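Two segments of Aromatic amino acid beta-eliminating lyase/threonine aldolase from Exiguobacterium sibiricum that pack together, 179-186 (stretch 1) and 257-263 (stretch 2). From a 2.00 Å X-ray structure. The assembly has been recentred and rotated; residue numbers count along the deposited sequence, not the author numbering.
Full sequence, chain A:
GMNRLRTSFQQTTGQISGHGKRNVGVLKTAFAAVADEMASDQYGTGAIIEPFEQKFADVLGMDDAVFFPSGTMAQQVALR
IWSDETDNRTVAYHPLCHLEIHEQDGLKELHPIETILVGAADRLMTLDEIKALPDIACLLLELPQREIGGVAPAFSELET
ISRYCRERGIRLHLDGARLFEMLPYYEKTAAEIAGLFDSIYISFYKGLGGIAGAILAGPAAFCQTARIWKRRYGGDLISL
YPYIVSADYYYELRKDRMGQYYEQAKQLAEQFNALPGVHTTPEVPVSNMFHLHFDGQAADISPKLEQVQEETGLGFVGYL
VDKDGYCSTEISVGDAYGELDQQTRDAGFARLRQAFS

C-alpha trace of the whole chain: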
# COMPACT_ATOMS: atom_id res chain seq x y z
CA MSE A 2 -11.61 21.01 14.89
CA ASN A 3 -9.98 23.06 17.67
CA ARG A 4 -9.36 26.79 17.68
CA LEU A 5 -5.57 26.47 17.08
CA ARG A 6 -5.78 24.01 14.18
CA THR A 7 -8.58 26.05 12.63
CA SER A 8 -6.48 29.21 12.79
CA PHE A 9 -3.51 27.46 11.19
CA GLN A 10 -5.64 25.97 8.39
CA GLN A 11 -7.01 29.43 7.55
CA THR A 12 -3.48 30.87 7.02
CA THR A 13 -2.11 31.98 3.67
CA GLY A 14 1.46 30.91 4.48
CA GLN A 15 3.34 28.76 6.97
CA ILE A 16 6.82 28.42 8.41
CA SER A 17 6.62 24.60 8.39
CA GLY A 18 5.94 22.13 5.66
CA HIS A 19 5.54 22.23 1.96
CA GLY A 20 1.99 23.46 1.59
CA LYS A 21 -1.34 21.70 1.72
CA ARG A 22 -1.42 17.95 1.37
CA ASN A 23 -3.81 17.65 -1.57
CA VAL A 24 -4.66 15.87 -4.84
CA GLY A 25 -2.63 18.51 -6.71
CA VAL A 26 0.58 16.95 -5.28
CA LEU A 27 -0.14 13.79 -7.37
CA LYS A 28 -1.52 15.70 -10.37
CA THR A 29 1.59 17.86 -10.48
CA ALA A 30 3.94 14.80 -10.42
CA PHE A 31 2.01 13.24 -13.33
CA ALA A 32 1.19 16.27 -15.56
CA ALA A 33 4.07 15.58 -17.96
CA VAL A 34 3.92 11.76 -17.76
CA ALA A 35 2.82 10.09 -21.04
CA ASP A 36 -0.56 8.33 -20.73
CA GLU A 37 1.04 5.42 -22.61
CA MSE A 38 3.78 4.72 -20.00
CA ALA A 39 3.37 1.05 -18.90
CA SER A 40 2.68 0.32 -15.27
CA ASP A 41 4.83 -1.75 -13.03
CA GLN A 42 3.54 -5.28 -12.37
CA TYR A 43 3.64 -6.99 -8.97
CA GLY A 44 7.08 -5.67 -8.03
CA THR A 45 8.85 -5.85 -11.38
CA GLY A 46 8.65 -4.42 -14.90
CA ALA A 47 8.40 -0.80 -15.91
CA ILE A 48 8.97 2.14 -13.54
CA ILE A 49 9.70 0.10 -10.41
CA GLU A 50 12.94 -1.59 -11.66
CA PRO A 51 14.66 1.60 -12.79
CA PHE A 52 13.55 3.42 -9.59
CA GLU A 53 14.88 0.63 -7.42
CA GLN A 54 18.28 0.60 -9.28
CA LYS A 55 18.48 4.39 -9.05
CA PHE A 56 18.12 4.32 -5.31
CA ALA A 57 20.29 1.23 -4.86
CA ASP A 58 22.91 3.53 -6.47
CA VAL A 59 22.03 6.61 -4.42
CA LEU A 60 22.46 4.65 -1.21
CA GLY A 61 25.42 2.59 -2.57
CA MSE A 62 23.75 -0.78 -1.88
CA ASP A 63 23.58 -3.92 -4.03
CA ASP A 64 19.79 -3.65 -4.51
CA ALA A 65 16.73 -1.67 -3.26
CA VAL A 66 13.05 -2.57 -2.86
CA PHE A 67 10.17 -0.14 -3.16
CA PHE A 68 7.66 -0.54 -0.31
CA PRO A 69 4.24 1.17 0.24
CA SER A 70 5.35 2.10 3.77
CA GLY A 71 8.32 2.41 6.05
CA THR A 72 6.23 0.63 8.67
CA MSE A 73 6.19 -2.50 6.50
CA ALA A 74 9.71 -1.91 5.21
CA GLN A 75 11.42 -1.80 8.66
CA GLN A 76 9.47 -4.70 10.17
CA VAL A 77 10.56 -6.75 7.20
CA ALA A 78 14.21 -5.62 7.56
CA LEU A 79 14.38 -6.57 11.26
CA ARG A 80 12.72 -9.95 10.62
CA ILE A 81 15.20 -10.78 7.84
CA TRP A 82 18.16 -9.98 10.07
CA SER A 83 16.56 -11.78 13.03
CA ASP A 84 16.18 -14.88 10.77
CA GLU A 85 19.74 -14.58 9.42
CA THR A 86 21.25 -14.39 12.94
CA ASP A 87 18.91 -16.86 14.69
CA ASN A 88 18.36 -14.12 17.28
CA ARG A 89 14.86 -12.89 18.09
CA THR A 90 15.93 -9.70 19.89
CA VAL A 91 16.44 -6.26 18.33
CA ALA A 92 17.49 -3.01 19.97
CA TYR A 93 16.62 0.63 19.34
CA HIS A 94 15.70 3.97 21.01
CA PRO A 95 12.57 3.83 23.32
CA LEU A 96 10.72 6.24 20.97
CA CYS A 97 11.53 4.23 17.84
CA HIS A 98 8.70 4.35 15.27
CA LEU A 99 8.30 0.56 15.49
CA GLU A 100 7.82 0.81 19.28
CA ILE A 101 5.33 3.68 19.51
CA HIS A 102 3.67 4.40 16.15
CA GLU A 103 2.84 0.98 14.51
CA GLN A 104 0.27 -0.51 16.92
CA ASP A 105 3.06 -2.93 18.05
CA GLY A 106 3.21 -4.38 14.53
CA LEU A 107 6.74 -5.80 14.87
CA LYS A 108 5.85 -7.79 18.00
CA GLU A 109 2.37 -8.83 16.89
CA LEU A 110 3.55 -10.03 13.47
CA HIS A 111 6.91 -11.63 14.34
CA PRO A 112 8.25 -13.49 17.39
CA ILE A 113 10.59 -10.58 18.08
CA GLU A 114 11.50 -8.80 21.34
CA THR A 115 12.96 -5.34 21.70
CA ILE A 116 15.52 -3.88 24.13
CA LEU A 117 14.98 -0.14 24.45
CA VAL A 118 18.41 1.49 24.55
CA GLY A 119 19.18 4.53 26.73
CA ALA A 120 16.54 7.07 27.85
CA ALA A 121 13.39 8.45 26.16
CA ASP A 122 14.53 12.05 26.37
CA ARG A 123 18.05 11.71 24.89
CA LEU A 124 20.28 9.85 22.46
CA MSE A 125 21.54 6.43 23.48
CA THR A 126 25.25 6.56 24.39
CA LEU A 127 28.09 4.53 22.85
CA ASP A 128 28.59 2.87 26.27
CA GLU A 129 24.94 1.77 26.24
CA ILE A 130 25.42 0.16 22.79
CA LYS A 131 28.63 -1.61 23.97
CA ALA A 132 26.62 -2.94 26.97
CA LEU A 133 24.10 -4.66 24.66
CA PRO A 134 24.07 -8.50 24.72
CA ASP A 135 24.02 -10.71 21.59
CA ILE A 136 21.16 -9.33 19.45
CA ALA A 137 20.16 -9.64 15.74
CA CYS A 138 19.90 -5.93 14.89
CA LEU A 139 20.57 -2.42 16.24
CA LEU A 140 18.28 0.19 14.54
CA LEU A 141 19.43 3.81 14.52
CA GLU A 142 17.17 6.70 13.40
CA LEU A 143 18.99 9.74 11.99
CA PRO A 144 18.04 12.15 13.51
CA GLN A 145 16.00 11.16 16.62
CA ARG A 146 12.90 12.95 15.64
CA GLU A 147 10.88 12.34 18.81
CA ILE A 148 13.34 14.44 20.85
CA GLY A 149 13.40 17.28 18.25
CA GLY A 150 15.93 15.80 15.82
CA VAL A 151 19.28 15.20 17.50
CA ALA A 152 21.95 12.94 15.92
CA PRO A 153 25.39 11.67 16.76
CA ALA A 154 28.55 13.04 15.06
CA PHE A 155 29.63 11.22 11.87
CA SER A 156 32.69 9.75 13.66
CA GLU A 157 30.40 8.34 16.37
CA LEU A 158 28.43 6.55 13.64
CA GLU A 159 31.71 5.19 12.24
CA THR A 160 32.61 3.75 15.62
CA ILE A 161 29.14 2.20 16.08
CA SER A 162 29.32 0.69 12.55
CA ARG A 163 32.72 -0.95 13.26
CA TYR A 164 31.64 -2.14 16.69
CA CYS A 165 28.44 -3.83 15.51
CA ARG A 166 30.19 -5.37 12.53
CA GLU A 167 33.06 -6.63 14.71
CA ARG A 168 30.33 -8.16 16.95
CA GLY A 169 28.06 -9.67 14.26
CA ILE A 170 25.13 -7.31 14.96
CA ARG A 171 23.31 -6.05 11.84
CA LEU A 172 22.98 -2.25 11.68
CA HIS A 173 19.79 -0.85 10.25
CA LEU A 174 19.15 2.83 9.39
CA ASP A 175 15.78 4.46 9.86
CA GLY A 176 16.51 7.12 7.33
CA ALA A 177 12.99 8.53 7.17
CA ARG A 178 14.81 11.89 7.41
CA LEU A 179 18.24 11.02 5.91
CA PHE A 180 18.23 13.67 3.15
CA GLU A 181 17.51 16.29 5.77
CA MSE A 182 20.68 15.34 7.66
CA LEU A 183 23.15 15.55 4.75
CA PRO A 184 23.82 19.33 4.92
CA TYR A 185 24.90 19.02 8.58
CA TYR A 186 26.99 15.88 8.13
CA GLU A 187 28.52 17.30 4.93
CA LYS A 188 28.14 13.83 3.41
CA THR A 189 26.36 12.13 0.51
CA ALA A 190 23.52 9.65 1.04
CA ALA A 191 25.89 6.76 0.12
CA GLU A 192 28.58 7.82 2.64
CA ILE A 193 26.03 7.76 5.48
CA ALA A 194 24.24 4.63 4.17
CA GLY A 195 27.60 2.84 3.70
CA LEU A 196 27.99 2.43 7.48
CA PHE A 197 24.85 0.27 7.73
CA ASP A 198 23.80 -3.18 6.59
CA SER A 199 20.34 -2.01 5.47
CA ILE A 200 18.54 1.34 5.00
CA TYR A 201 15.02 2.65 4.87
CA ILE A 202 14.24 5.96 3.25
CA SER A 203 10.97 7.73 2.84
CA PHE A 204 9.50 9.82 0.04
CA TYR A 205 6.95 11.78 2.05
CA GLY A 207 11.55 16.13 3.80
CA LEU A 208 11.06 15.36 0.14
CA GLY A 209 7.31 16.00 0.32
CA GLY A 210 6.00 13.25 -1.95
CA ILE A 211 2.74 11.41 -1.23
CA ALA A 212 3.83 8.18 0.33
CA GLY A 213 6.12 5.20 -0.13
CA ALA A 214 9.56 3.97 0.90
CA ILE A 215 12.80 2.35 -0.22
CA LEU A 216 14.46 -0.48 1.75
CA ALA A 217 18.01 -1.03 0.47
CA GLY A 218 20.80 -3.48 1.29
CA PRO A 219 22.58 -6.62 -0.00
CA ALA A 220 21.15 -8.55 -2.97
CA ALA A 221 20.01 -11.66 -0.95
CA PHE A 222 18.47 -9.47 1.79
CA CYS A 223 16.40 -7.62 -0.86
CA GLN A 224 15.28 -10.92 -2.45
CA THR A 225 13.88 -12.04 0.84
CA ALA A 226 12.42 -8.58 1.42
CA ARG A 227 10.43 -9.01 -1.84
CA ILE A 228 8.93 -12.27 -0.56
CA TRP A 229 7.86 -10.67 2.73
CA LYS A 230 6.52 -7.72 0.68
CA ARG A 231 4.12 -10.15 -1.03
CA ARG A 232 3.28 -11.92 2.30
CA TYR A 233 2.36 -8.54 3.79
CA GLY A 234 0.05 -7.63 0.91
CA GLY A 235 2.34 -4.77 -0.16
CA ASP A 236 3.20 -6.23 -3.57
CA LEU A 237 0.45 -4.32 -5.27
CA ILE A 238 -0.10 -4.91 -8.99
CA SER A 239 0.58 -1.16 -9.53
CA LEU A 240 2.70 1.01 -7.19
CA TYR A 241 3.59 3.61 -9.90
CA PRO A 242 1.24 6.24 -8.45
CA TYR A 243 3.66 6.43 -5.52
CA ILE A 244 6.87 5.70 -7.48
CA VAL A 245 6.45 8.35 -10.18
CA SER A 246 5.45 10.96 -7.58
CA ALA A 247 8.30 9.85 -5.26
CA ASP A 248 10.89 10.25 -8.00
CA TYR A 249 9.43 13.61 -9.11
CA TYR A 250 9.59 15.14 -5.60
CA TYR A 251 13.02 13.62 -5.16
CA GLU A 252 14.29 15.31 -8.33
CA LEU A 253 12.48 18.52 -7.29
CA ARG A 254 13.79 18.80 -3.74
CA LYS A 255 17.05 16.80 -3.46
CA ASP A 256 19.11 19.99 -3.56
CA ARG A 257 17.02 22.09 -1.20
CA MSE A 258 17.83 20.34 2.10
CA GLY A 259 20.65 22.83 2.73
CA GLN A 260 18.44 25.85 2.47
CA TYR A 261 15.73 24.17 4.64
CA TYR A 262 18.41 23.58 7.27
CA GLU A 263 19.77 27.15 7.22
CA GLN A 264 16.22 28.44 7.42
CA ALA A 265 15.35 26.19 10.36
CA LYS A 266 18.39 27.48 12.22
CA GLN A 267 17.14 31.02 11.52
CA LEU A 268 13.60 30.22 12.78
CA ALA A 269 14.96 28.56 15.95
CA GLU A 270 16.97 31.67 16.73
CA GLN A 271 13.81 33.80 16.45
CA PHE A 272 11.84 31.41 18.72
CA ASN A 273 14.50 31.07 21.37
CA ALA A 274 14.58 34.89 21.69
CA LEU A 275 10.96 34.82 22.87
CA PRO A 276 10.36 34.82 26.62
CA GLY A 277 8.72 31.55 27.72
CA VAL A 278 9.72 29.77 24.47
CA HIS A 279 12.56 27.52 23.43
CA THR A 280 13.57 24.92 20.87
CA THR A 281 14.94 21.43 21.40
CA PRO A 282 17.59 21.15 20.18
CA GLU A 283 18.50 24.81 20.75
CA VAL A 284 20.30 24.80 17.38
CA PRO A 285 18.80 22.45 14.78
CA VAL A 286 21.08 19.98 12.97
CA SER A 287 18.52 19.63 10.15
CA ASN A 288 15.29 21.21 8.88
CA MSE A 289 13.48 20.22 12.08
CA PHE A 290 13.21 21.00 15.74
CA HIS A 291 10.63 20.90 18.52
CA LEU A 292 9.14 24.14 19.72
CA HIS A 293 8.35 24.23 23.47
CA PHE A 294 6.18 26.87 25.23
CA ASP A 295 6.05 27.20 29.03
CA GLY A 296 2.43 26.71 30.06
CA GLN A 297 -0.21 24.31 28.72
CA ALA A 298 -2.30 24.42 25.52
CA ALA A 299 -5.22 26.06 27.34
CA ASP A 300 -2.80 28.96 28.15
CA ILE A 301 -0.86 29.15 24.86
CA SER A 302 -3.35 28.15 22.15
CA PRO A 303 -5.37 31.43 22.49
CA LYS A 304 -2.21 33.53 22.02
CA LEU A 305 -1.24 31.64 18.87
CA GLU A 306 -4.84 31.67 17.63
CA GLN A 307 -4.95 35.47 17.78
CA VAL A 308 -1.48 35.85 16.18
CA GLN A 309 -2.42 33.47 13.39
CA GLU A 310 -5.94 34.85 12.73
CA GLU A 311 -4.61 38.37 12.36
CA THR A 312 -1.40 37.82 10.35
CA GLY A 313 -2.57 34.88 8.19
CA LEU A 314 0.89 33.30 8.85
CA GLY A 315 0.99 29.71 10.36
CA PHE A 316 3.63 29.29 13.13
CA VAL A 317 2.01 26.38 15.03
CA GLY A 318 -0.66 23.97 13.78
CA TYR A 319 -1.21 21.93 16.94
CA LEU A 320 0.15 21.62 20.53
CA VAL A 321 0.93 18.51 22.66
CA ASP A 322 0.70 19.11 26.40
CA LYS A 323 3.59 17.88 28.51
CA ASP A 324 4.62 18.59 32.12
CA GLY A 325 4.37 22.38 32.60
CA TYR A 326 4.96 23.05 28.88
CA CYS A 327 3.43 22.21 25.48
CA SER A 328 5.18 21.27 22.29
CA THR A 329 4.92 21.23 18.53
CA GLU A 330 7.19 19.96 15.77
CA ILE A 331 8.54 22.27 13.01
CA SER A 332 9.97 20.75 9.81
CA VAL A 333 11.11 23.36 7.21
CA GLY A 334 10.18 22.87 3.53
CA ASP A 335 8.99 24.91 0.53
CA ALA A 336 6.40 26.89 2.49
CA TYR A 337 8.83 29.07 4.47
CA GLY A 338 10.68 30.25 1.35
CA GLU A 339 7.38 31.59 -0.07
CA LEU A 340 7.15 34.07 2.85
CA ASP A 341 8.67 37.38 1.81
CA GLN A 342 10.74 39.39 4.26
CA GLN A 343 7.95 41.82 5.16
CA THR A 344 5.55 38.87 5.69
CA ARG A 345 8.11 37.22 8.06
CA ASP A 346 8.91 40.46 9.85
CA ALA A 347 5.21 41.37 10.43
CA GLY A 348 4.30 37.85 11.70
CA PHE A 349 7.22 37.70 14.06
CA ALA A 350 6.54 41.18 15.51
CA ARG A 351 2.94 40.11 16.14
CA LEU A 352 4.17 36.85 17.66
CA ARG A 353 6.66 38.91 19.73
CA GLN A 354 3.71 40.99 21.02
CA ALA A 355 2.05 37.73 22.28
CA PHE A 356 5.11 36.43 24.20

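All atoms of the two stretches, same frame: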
# COMPACT_ATOMS: atom_id res chain seq x y z
N LEU A 179 16.80 11.00 6.26
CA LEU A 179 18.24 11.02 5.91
C LEU A 179 18.65 12.22 5.05
O LEU A 179 19.70 12.82 5.29
CB LEU A 179 18.71 9.74 5.21
CG LEU A 179 20.20 9.68 4.74
CD1 LEU A 179 21.16 9.68 5.86
CD2 LEU A 179 20.45 8.43 3.94
N PHE A 180 17.85 12.57 4.05
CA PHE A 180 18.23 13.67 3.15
C PHE A 180 18.40 14.96 3.94
O PHE A 180 19.33 15.74 3.68
CB PHE A 180 17.22 13.82 2.01
CG PHE A 180 17.09 12.56 1.19
CD1 PHE A 180 18.14 12.17 0.35
CD2 PHE A 180 15.99 11.74 1.33
CE1 PHE A 180 18.08 10.96 -0.37
CE2 PHE A 180 15.91 10.53 0.60
CZ PHE A 180 16.96 10.16 -0.26
N GLU A 181 17.55 15.12 4.97
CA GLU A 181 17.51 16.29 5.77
C GLU A 181 18.78 16.47 6.56
O GLU A 181 19.12 17.60 6.92
CB GLU A 181 16.32 16.27 6.75
CG GLU A 181 14.95 16.35 6.11
CD GLU A 181 14.37 15.00 5.70
OE1 GLU A 181 15.14 14.16 5.20
OE2 GLU A 181 13.14 14.80 5.88
N MSE A 182 19.46 15.36 6.85
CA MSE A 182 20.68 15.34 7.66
C MSE A 182 21.99 15.58 6.88
O MSE A 182 23.03 15.83 7.48
CB MSE A 182 20.82 14.01 8.39
CG MSE A 182 19.83 13.79 9.47
SE MSE A 182 19.94 15.14 10.85
CE MSE A 182 21.83 15.40 11.15
N LEU A 183 21.94 15.47 5.55
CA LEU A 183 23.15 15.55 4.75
C LEU A 183 23.87 16.93 4.80
O LEU A 183 25.08 16.96 4.91
CB LEU A 183 22.90 15.04 3.31
CG LEU A 183 22.38 13.58 3.26
CD1 LEU A 183 22.26 13.03 1.84
CD2 LEU A 183 23.22 12.64 4.08
N PRO A 184 23.12 18.06 4.80
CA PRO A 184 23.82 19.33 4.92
C PRO A 184 24.71 19.39 6.16
O PRO A 184 25.87 19.76 6.07
CB PRO A 184 22.68 20.35 4.97
CG PRO A 184 21.62 19.71 4.22
CD PRO A 184 21.69 18.27 4.56
N TYR A 185 24.17 18.97 7.31
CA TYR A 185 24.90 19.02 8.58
C TYR A 185 26.08 18.06 8.63
O TYR A 185 27.14 18.39 9.14
CB TYR A 185 23.95 18.69 9.73
CG TYR A 185 24.62 18.45 11.03
CD1 TYR A 185 24.97 19.50 11.85
CD2 TYR A 185 24.95 17.15 11.43
CE1 TYR A 185 25.61 19.29 13.04
CE2 TYR A 185 25.58 16.93 12.62
CZ TYR A 185 25.90 18.00 13.43
OH TYR A 185 26.53 17.75 14.63
N TYR A 186 25.88 16.85 8.14
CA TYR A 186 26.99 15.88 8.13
C TYR A 186 28.06 16.25 7.11
O TYR A 186 29.22 15.87 7.27
CB TYR A 186 26.50 14.47 7.84
CG TYR A 186 25.90 13.79 9.03
CD1 TYR A 186 26.57 13.76 10.23
CD2 TYR A 186 24.68 13.13 8.95
CE1 TYR A 186 26.05 13.13 11.33
CE2 TYR A 186 24.14 12.46 10.08
CZ TYR A 186 24.83 12.49 11.26
OH TYR A 186 24.38 11.89 12.42
N ARG A 257 17.54 21.01 -2.02
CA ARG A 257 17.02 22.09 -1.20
C ARG A 257 17.18 21.83 0.28
O ARG A 257 16.81 22.70 1.09
CB ARG A 257 15.54 22.33 -1.49
CG ARG A 257 15.24 22.65 -2.90
CD ARG A 257 13.76 22.77 -3.14
NE ARG A 257 13.55 23.12 -4.54
CZ ARG A 257 12.37 23.41 -5.10
NH1 ARG A 257 11.24 23.39 -4.39
NH2 ARG A 257 12.31 23.73 -6.39
N MSE A 258 17.72 20.68 0.67
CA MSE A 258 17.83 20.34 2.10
C MSE A 258 18.74 21.29 2.86
O MSE A 258 18.54 21.53 4.06
CB MSE A 258 18.29 18.91 2.31
CG MSE A 258 17.38 17.88 1.64
SE MSE A 258 15.61 17.84 2.45
CE MSE A 258 14.63 17.33 0.83
N GLY A 259 19.72 21.84 2.15
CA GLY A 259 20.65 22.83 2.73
C GLY A 259 19.97 24.11 3.11
O GLY A 259 20.18 24.65 4.22
N GLN A 260 19.15 24.62 2.20
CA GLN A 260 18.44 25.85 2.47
C GLN A 260 17.43 25.63 3.60
O GLN A 260 17.32 26.48 4.49
CB GLN A 260 17.85 26.46 1.21
CG GLN A 260 16.63 25.80 0.61
CD GLN A 260 16.54 26.00 -0.90
OE1 GLN A 260 17.42 25.57 -1.65
NE2 GLN A 260 15.48 26.65 -1.35
N TYR A 261 16.75 24.48 3.60
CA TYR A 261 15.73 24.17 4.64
C TYR A 261 16.40 24.17 6.00
O TYR A 261 15.85 24.69 6.98
CB TYR A 261 15.03 22.81 4.43
CG TYR A 261 14.21 22.62 3.18
CD1 TYR A 261 13.65 23.70 2.48
CD2 TYR A 261 13.97 21.33 2.68
CE1 TYR A 261 12.89 23.49 1.32
CE2 TYR A 261 13.21 21.12 1.54
CZ TYR A 261 12.67 22.20 0.86
OH TYR A 261 11.91 21.99 -0.26
N TYR A 262 17.61 23.62 6.06
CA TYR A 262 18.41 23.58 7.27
C TYR A 262 18.86 24.97 7.75
O TYR A 262 18.79 25.29 8.96
CB TYR A 262 19.63 22.67 7.03
CG TYR A 262 20.80 22.77 8.01
CD1 TYR A 262 20.62 22.65 9.39
CD2 TYR A 262 22.11 22.91 7.53
CE1 TYR A 262 21.69 22.73 10.27
CE2 TYR A 262 23.21 22.97 8.41
CZ TYR A 262 22.98 22.88 9.77
OH TYR A 262 24.03 22.94 10.64
N GLU A 263 19.34 25.80 6.83
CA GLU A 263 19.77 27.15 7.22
C GLU A 263 18.58 27.94 7.74
O GLU A 263 18.70 28.69 8.71
CB GLU A 263 20.43 27.88 6.06
CG GLU A 263 21.86 27.39 5.82
CD GLU A 263 22.79 27.59 7.03
OE1 GLU A 263 22.60 28.57 7.79
OE2 GLU A 263 23.71 26.77 7.23
O HOH W 1 17.39 19.79 5.92

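Helices that cross steeply can touch over only a short span, and a few well-placed side chains then carry the contact. The two segments here illustrate the principle. Their helical axes approach to 8.2 Å at an angle of 74°, and together they bury a modest 322 Å². The alpha carbons come nearest where Pro-184 CA lies 5.2 Å from Gly-259 CA. Lacking a side chain, Gly-259 presents bare backbone here, and Pro-184 CG rests 3.5 Å from Gly-259 N.

Apolar packing supplies most of the contact. Pro-184 points its CB toward the second helix and lies between two residues one turn apart, Met-258 and Tyr-262. Its CG sits 3.9 Å from Met-258 CB, while its CB reaches to 3.7 Å from Tyr-262 CD2. A proline has no amide hydrogen to give to the preceding turn, and the first helix is kinked at this point, where the nitrogens of Pro-184 and Tyr-185 both lack such a bond. Met-258, a selenomethionine, extends along the first helix: its CG lies 4.1 Å from Phe-180 CB and its SE 4.0 Å from Glu-181 CG, so the aliphatic part of the glutamate adds to the apolar surface.

The two tyrosines meet without stacking. Tyr-262 OH approaches the edge of the Tyr-185 ring, 3.8 Å from Tyr-185 CD1, and this hydroxyl finds its hydrogen bond elsewhere in the structure.

Polar linkage is indirect. No hydrogen bond joins the stretches directly, but one water donates to both Glu-181 O, 3.0 Å from the water O, and Met-258 O, 2.8 Å from it. Two carbonyls cannot bond to each other, since both are acceptors; a water with two protons can satisfy the pair. Met-258 O also accepts from Tyr-262 N at 3.0 Å, so the bridge is added to an intact helical turn.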